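Local coordinates for stage 0 sporulation protein A homolog (Desulfitobacterium hafniense, PDB 3MJQ) that may regulate sporulation genes and, through a GGDEF domain of the full-length protein, probably makes cyclic di-GMP, while its PAS domain may pair with a second copy, at the interface of chains A and B. Coordinates in Å, arbitrary orientation; residue numbers count along the deposited sequence, not the author numbering. Chains: chain A/B, uncharacterized protein.

The interface of chains A and B. Residues chain A 14, 90-92, 101, 103; chain B 4, 8, 101, 103.
B:Phe4 and B:Ile8, from the N-terminal segment of one PAS domain, lie against A:Phe101, A:Trp90 and A:Ile14 on the beta-sheet of the other. The patch is part of a two-fold symmetric, sheet-to-sheet interface, in which contacts away from the axis recur with the chains exchanged. No polar group of either chain comes within bonding distance of the other in this patch. PAS domains commonly pair through this sheet and N-terminal segment, although the structure alone does not show that this dimer forms in the full-length protein.

Two aromatic rings meet edge to face: the CE2-CZ edge of B:Phe4 points at one face of A:Phe101, over the rim near CD1 and the CB that carries the ring. The planes stand nearly perpendicular, at 87°, with centroids 5.6 Å apart. A:Ile14 and B:Phe4 slide past each other in opposite directions, CG1 of the isoleucine coming 3.5 Å from CE2 of the phenylalanine, off the plane of its ring. On the same ring, CE1 faces the CA of A:Gly92, where strand 82-93 bears no side chain.

B:Ile8 packs against A:Phe101 and A:Trp90 with its two branches. Its CG1 branch, anti to the carbonyl carbon (chi1 -69°), carries the CD1 methyl to 3.4 Å from CD2 of A:Phe101, the two side chains crossing at about a right angle. The other branch, CG2, turns to the indole and sits 3.9 Å from CD1 of A:Trp90.

A CH-pi contact joins A:Trp90 to B:Ile103 on strand 97-106. The CD1 methyl of B:Ile103 lies over one face of the six-membered ring, 3.8 Å from its centroid, while CG2 lies above the same side of the indole plane, over the rim near NE1 and CE2, so both branches approach from one side.

Near the two-fold axis, A:Ile103 and B:Ile103 meet tip to tip, their CD1 methyls 3.7 Å apart. The A:Ile103 methyl also reaches the edge of the B:Phe101 ring in its plane, 4.0 Å from CE2.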
ATOM      1  N   ILE A  14       0.133 -10.348   2.851  1.00 65.87           N
ATOM      2  CA  ILE A  14       1.581 -10.363   2.843  1.00 67.77           C
ATOM      3  C   ILE A  14       1.812 -11.837   2.531  1.00 74.79           C
ATOM      4  O   ILE A  14       1.325 -12.701   3.248  1.00 84.29           O
ATOM      5  CB  ILE A  14       2.189  -9.986   4.219  1.00 78.78           C
ATOM      6  CG1 ILE A  14       2.238  -8.470   4.394  1.00 72.07           C
ATOM      7  CG2 ILE A  14       3.616 -10.471   4.301  1.00 85.43           C
ATOM      8  CD1 ILE A  14       0.966  -7.855   4.829  1.00 64.57           C
ATOM      9  N   TRP A  90       4.544  -4.742  -3.457  1.00 61.61           N
ATOM     10  CA  TRP A  90       5.790  -4.160  -2.998  1.00 68.70           C
ATOM     11  C   TRP A  90       6.588  -5.267  -2.355  1.00 72.86           C
ATOM     12  O   TRP A  90       6.038  -6.100  -1.639  1.00 76.52           O
ATOM     13  CB  TRP A  90       5.525  -3.060  -1.971  1.00 67.01           C
ATOM     14  CG  TRP A  90       4.995  -1.806  -2.580  1.00 71.45           C
ATOM     15  CD1 TRP A  90       5.722  -0.769  -3.088  1.00 69.97           C
ATOM     16  CD2 TRP A  90       3.620  -1.490  -2.820  1.00 73.49           C
ATOM     17  NE1 TRP A  90       4.885   0.169  -3.632  1.00 65.74           N
ATOM     18  CE2 TRP A  90       3.589  -0.247  -3.482  1.00 67.72           C
ATOM     19  CE3 TRP A  90       2.410  -2.141  -2.538  1.00 63.24           C
ATOM     20  CZ2 TRP A  90       2.393   0.364  -3.871  1.00 67.70           C
ATOM     21  CZ3 TRP A  90       1.224  -1.533  -2.928  1.00 65.92           C
ATOM     22  CH2 TRP A  90       1.227  -0.292  -3.590  1.00 69.63           C
ATOM     23  N   GLN A  91       7.886  -5.278  -2.622  1.00 71.42           N
ATOM     24  CA  GLN A  91       8.758  -6.290  -2.066  1.00 77.85           C
ATOM     25  C   GLN A  91       9.219  -5.869  -0.696  1.00 82.35           C
ATOM     26  O   GLN A  91       9.913  -4.869  -0.547  1.00 88.57           O
ATOM     27  CB  GLN A  91       9.963  -6.494  -2.968  1.00 84.01           C
ATOM     28  CG  GLN A  91       9.582  -6.937  -4.358  1.00 94.51           C
ATOM     29  CD  GLN A  91      10.787  -7.177  -5.230  1.00105.93           C
ATOM     30  OE1 GLN A  91      11.601  -8.067  -4.960  1.00108.45           O
ATOM     31  NE2 GLN A  91      10.920  -6.377  -6.288  1.00109.35           N
ATOM     32  N   GLY A  92       8.810  -6.634   0.305  1.00 82.44           N
ATOM     33  CA  GLY A  92       9.206  -6.340   1.669  1.00 93.61           C
ATOM     34  C   GLY A  92       9.822  -7.584   2.276  1.00 97.08           C
ATOM     35  O   GLY A  92      10.252  -8.479   1.548  1.00 93.59           O
ATOM     36  N   PHE A 101       4.238  -7.695  -0.481  1.00 76.73           N
ATOM     37  CA  PHE A 101       3.227  -6.902   0.211  1.00 68.53           C
ATOM     38  C   PHE A 101       2.226  -6.496  -0.859  1.00 66.93           C
ATOM     39  O   PHE A 101       2.562  -5.785  -1.799  1.00 67.74           O
ATOM     40  CB  PHE A 101       3.841  -5.659   0.842  1.00 65.79           C
ATOM     41  CG  PHE A 101       2.831  -4.731   1.443  1.00 68.99           C
ATOM     42  CD1 PHE A 101       1.920  -5.197   2.385  1.00 68.67           C
ATOM     43  CD2 PHE A 101       2.789  -3.392   1.077  1.00 65.26           C
ATOM     44  CE1 PHE A 101       0.982  -4.343   2.954  1.00 68.07           C
ATOM     45  CE2 PHE A 101       1.854  -2.534   1.642  1.00 64.26           C
ATOM     46  CZ  PHE A 101       0.949  -3.014   2.584  1.00 59.45           C
ATOM     47  N   ILE A 103      -1.659  -4.950  -2.004  1.00 54.58           N
ATOM     48  CA  ILE A 103      -2.875  -4.209  -1.735  1.00 54.93           C
ATOM     49  C   ILE A 103      -3.697  -4.455  -3.001  1.00 54.87           C
ATOM     50  O   ILE A 103      -3.276  -4.123  -4.116  1.00 56.61           O
ATOM     51  CB  ILE A 103      -2.582  -2.707  -1.512  1.00 55.64           C
ATOM     52  CG1 ILE A 103      -1.438  -2.569  -0.482  1.00 56.63           C
ATOM     53  CG2 ILE A 103      -3.858  -1.987  -1.034  1.00 50.87           C
ATOM     54  CD1 ILE A 103      -1.073  -1.142  -0.091  1.00 46.05           C
TER
ATOM     55  N   PHE B   4       7.526  -3.548   9.826  1.00109.39           N
ATOM     56  CA  PHE B   4       7.386  -4.059   8.480  1.00 95.42           C
ATOM     57  C   PHE B   4       7.551  -3.012   7.373  1.00 92.00           C
ATOM     58  O   PHE B   4       8.507  -3.075   6.605  1.00 86.35           O
ATOM     59  CB  PHE B   4       6.032  -4.767   8.328  1.00 91.04           C
ATOM     60  CG  PHE B   4       5.807  -5.333   6.944  1.00 85.92           C
ATOM     61  CD1 PHE B   4       6.886  -5.885   6.220  1.00 82.27           C
ATOM     62  CD2 PHE B   4       4.540  -5.306   6.352  1.00 64.90           C
ATOM     63  CE1 PHE B   4       6.712  -6.401   4.920  1.00 62.98           C
ATOM     64  CE2 PHE B   4       4.347  -5.817   5.059  1.00 61.16           C
ATOM     65  CZ  PHE B   4       5.442  -6.368   4.333  1.00 57.89           C
ATOM     66  N   ILE B   8       9.999  -1.512   3.195  1.00 89.87           N
ATOM     67  CA  ILE B   8       9.639  -1.243   1.808  1.00 91.87           C
ATOM     68  C   ILE B   8      10.452  -0.061   1.296  1.00 94.90           C
ATOM     69  O   ILE B   8      10.547   0.970   1.955  1.00 95.73           O
ATOM     70  CB  ILE B   8       8.113  -0.983   1.655  1.00 74.52           C
ATOM     71  CG1 ILE B   8       7.355  -2.291   1.920  1.00 83.64           C
ATOM     72  CG2 ILE B   8       7.791  -0.461   0.252  1.00 66.63           C
ATOM     73  CD1 ILE B   8       5.853  -2.173   1.911  1.00 83.42           C
ATOM     74  N   PHE B 101      -3.384   6.817   3.806  1.00 61.55           N
ATOM     75  CA  PHE B 101      -2.221   5.930   3.778  1.00 60.35           C
ATOM     76  C   PHE B 101      -1.618   6.096   2.381  1.00 63.45           C
ATOM     77  O   PHE B 101      -2.270   5.819   1.368  1.00 59.75           O
ATOM     78  CB  PHE B 101      -2.630   4.482   3.981  1.00 61.24           C
ATOM     79  CG  PHE B 101      -1.496   3.518   3.837  1.00 61.52           C
ATOM     80  CD1 PHE B 101      -0.394   3.574   4.690  1.00 49.89           C
ATOM     81  CD2 PHE B 101      -1.537   2.520   2.868  1.00 62.02           C
ATOM     82  CE1 PHE B 101       0.665   2.639   4.587  1.00 53.44           C
ATOM     83  CE2 PHE B 101      -0.488   1.584   2.754  1.00 59.23           C
ATOM     84  CZ  PHE B 101       0.615   1.648   3.624  1.00 65.08           C
ATOM     85  N   ILE B 103       1.668   5.440  -0.340  1.00 53.70           N
ATOM     86  CA  ILE B 103       2.898   4.777  -0.728  1.00 59.95           C
ATOM     87  C   ILE B 103       3.285   5.572  -1.961  1.00 61.37           C
ATOM     88  O   ILE B 103       2.532   5.621  -2.948  1.00 59.55           O
ATOM     89  CB  ILE B 103       2.685   3.297  -1.058  1.00 55.55           C
ATOM     90  CG1 ILE B 103       1.976   2.609   0.113  1.00 48.79           C
ATOM     91  CG2 ILE B 103       4.036   2.630  -1.280  1.00 49.34           C
ATOM     92  CD1 ILE B 103       1.812   1.106  -0.050  1.00 54.37           C
TER